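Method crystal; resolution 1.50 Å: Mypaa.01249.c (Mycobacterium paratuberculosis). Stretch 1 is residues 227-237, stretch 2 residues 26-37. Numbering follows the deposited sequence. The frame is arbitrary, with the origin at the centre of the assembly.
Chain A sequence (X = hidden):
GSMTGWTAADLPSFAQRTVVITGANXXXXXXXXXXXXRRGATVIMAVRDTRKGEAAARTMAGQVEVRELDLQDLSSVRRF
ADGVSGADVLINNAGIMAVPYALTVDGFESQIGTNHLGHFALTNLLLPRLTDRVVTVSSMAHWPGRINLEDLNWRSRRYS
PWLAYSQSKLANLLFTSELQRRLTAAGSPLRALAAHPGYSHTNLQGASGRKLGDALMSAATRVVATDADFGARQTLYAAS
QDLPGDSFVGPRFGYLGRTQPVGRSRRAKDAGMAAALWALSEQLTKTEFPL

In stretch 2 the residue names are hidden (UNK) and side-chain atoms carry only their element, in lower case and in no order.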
# COMPACT_ATOMS: atom_id res chain seq x y z
N ASP A 227 -3.90 -11.27 -14.89
CA ASP A 227 -3.95 -9.88 -14.45
C ASP A 227 -3.29 -9.76 -13.09
O ASP A 227 -2.54 -8.79 -12.85
CB ASP A 227 -5.39 -9.32 -14.37
CG ASP A 227 -6.10 -9.27 -15.73
OD1 ASP A 227 -5.48 -9.50 -16.79
OD2 ASP A 227 -7.32 -9.02 -15.69
N ALA A 228 -3.56 -10.72 -12.20
CA ALA A 228 -2.97 -10.69 -10.89
C ALA A 228 -1.46 -10.90 -10.98
O ALA A 228 -0.73 -10.22 -10.25
CB ALA A 228 -3.63 -11.74 -9.97
N ASP A 229 -0.98 -11.82 -11.80
CA ASP A 229 0.47 -11.98 -11.95
C ASP A 229 1.15 -10.71 -12.44
O ASP A 229 2.21 -10.31 -11.92
CB ASP A 229 0.87 -13.13 -12.89
CG ASP A 229 0.57 -14.52 -12.38
OD1 ASP A 229 0.81 -14.84 -11.21
OD2 ASP A 229 0.19 -15.35 -13.25
N PHE A 230 0.59 -10.07 -13.45
CA PHE A 230 1.18 -8.88 -14.02
C PHE A 230 1.22 -7.73 -12.99
O PHE A 230 2.24 -7.04 -12.81
CB PHE A 230 0.44 -8.43 -15.29
CG PHE A 230 1.10 -7.27 -15.97
CD1 PHE A 230 2.24 -7.46 -16.76
CD2 PHE A 230 0.66 -5.97 -15.78
CE1 PHE A 230 2.85 -6.37 -17.37
CE2 PHE A 230 1.31 -4.90 -16.37
CZ PHE A 230 2.39 -5.09 -17.13
N GLY A 231 0.13 -7.54 -12.27
CA GLY A 231 0.10 -6.50 -11.28
C GLY A 231 1.05 -6.76 -10.12
O GLY A 231 1.76 -5.85 -9.64
N ALA A 232 1.08 -8.01 -9.65
CA ALA A 232 1.91 -8.37 -8.50
C ALA A 232 3.37 -8.20 -8.82
O ALA A 232 4.19 -7.90 -7.93
CB ALA A 232 1.62 -9.82 -8.03
N ARG A 233 3.74 -8.43 -10.08
CA ARG A 233 5.13 -8.27 -10.51
C ARG A 233 5.72 -6.93 -10.09
O ARG A 233 6.87 -6.82 -9.68
CB ARG A 233 5.21 -8.43 -12.02
CG ARG A 233 6.61 -8.30 -12.63
CD ARG A 233 6.57 -8.24 -14.16
NE ARG A 233 6.04 -9.46 -14.71
CZ ARG A 233 5.68 -9.58 -15.99
NH1 ARG A 233 5.74 -8.54 -16.79
NH2 ARG A 233 5.20 -10.74 -16.43
N GLN A 234 4.90 -5.90 -10.24
CA GLN A 234 5.35 -4.54 -9.99
C GLN A 234 5.67 -4.37 -8.50
O GLN A 234 6.73 -3.83 -8.12
CB GLN A 234 4.30 -3.54 -10.47
CG GLN A 234 3.62 -3.82 -11.82
CD GLN A 234 4.56 -4.09 -12.96
OE1 GLN A 234 5.62 -3.44 -13.07
NE2 GLN A 234 4.15 -5.02 -13.87
N THR A 235 4.76 -4.81 -7.65
CA THR A 235 4.97 -4.78 -6.20
C THR A 235 6.19 -5.61 -5.78
O THR A 235 6.98 -5.18 -4.94
CB THR A 235 3.75 -5.29 -5.46
OG1 THR A 235 2.59 -4.55 -5.84
CG2 THR A 235 3.92 -5.19 -3.95
N LEU A 236 6.32 -6.78 -6.39
CA LEU A 236 7.42 -7.70 -6.04
C LEU A 236 8.80 -7.11 -6.36
O LEU A 236 9.76 -7.32 -5.64
CB LEU A 236 7.18 -9.06 -6.73
CG LEU A 236 6.00 -9.89 -6.17
CD1 LEU A 236 5.61 -11.05 -7.13
CD2 LEU A 236 6.32 -10.40 -4.75
N TYR A 237 8.87 -6.36 -7.47
CA TYR A 237 10.09 -5.64 -7.82
C TYR A 237 10.40 -4.55 -6.76
O TYR A 237 11.50 -4.49 -6.22
CB TYR A 237 9.93 -5.03 -9.21
CG TYR A 237 11.13 -4.32 -9.80
CD1 TYR A 237 11.40 -3.01 -9.46
CD2 TYR A 237 11.90 -4.92 -10.75
CE1 TYR A 237 12.43 -2.29 -10.08
CE2 TYR A 237 12.93 -4.21 -11.37
CZ TYR A 237 13.16 -2.91 -11.02
OH TYR A 237 14.19 -2.21 -11.66
N UNK A 26 -8.23 -10.48 -2.89
CA UNK A 26 -8.21 -10.41 -4.30
C UNK A 26 -6.86 -10.92 -4.81
O UNK A 26 -5.89 -11.19 -4.05
o UNK A 26 -8.84 -8.94 -6.11
c UNK A 26 -8.48 -8.98 -4.74
N UNK A 27 -6.83 -11.03 -6.11
CA UNK A 27 -5.79 -11.67 -6.80
C UNK A 27 -4.45 -11.03 -6.59
O UNK A 27 -3.48 -11.72 -6.45
N UNK A 28 -4.38 -9.71 -6.64
CA UNK A 28 -3.12 -9.00 -6.57
C UNK A 28 -2.33 -9.36 -5.29
O UNK A 28 -1.15 -9.74 -5.34
c UNK A 28 -2.20 -6.55 -6.55
c UNK A 28 -3.39 -7.47 -6.60
c UNK A 28 -1.24 -6.79 -7.74
c UNK A 28 -2.70 -5.07 -6.57
N UNK A 29 -3.03 -9.24 -4.16
CA UNK A 29 -2.47 -9.59 -2.86
C UNK A 29 -2.09 -11.05 -2.75
O UNK A 29 -1.02 -11.38 -2.20
N UNK A 30 -2.95 -11.91 -3.25
CA UNK A 30 -2.71 -13.34 -3.16
C UNK A 30 -1.45 -13.74 -3.90
O UNK A 30 -0.64 -14.52 -3.38
c UNK A 30 -3.90 -14.12 -3.67
N UNK A 31 -1.25 -13.23 -5.11
CA UNK A 31 -0.06 -13.56 -5.89
C UNK A 31 1.19 -12.98 -5.24
O UNK A 31 2.25 -13.62 -5.19
c UNK A 31 -1.36 -13.86 -8.06
c UNK A 31 -0.18 -13.13 -7.36
c UNK A 31 1.16 -13.37 -8.12
N UNK A 32 1.08 -11.76 -4.70
CA UNK A 32 2.23 -11.14 -4.06
C UNK A 32 2.69 -12.04 -2.87
O UNK A 32 3.87 -12.33 -2.73
c UNK A 32 1.90 -9.73 -3.57
o UNK A 32 1.41 -8.93 -4.67
c UNK A 32 3.12 -9.06 -3.00
N UNK A 33 1.72 -12.48 -2.06
CA UNK A 33 2.00 -13.39 -0.95
C UNK A 33 2.57 -14.70 -1.42
O UNK A 33 3.57 -15.19 -0.86
c UNK A 33 0.73 -13.62 -0.14
N UNK A 34 1.94 -15.28 -2.44
CA UNK A 34 2.34 -16.60 -2.97
C UNK A 34 3.80 -16.57 -3.40
O UNK A 34 4.58 -17.50 -3.10
n UNK A 34 1.70 -16.81 -9.20
c UNK A 34 1.68 -18.36 -4.73
c UNK A 34 0.97 -17.40 -8.28
n UNK A 34 1.57 -17.79 -7.15
c UNK A 34 1.41 -17.00 -4.14
c UNK A 34 0.91 -18.53 -6.04
n UNK A 34 -0.33 -17.61 -8.50
N UNK A 35 4.21 -15.55 -4.17
CA UNK A 35 5.56 -15.52 -4.71
C UNK A 35 6.60 -15.27 -3.62
O UNK A 35 7.68 -15.87 -3.63
c UNK A 35 4.83 -14.74 -7.05
o UNK A 35 4.54 -16.32 -8.81
o UNK A 35 6.45 -16.35 -7.78
c UNK A 35 5.31 -15.90 -7.91
c UNK A 35 5.68 -14.47 -5.81
N UNK A 36 6.30 -14.40 -2.66
CA UNK A 36 7.25 -14.21 -1.57
C UNK A 36 7.39 -15.46 -0.69
O UNK A 36 8.50 -15.84 -0.27
c UNK A 36 6.95 -11.69 -1.47
c UNK A 36 8.45 -11.34 -1.73
c UNK A 36 6.25 -10.56 -0.70
c UNK A 36 6.85 -12.99 -0.72
N UNK A 37 6.28 -16.14 -0.40
CA UNK A 37 6.34 -17.36 0.38
C UNK A 37 7.14 -18.46 -0.36
O UNK A 37 7.85 -19.24 0.27
c UNK A 37 4.89 -17.86 0.72
O HOH W 1 0.76 -6.10 -4.51
O HOH W 2 -1.65 -16.80 -10.87
O HOH W 3 3.58 -14.49 -10.56

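Position 26 carries one carbon and then one oxygen, and touches nothing on stretch 1; it is Ser 26, at the N-cap position but without a capping bond. Position 27 has no side-chain atoms: Gly 27. Its bare backbone lets Ala 228 CB settle 3.5 Å from Gly 27 O, and an ideal CB here would lie only 3.0 Å from Ala 228 CB.

Position 28 has four carbons, forked at the second, the pattern of leucine, and one terminal carbon reaches the backbone of the other helix: Leu 28. Its CD1 lies 3.3 Å from Gly 231 C and 3.2 Å from Ala 232 N. Gly 231 leaves the room, since an ideal CB there would come within 3.1 Å of Leu 28 CD1.

Position 29 has no side chain and no contact: Gly 29. Position 30 has a single carbon, beyond reach of stretch 1: Ala 30.

At position 31 one carbon carries two more, pointing toward stretch 1. This is Val 31, whose branches straddle two alanines one turn apart: CG2 is 3.6 Å from Ala 228 CB, CG1 3.6 Å from Ala 232 CB.

Position 32 has one carbon bearing an oxygen and a carbon, the oxygen 3.5 Å from Ala 232 CB. In Thr 32, OG1 donates to Leu 28 O at 2.8 Å and accepts from water 1, which also bonds Thr 235 OG1.

Position 33 is a lone carbon pointing away: Ala 33. Position 34 runs through three carbons and a nitrogen to a carbon carrying two nitrogens, one near Asp 229. Arg 34 thus forms a salt bridge, NH2 to Asp 229 OD1 at 3.0 Å.

Position 35 has three carbons, the third with two oxygens, and its first carbon packs against Leu 236: Glu 35. Its OE2 accepts a 2.9 Å hydrogen bond from Arg 34 NH2, part of a salt bridge, while water 3 donates to both Glu 35 OE2 and Asp 229 OD1.

Position 36 has four carbons, forked at the second, that fork 3.6 Å from Leu 236 CD2: Leu 36. Position 37 is one carbon, out of reach: Ala 37.

The rule is small residues at the crossing. The axes approach to 8.1 Å at 62°, with Ala 228 CA 4.6 Å from Leu 28 CA. Alanine and glycine permit that closeness, Leu 28, Val 31 and Leu 236 fill the space, and the charged cluster adds a polar border.

Stretch 2 (26-37) SGLGAVTARELA
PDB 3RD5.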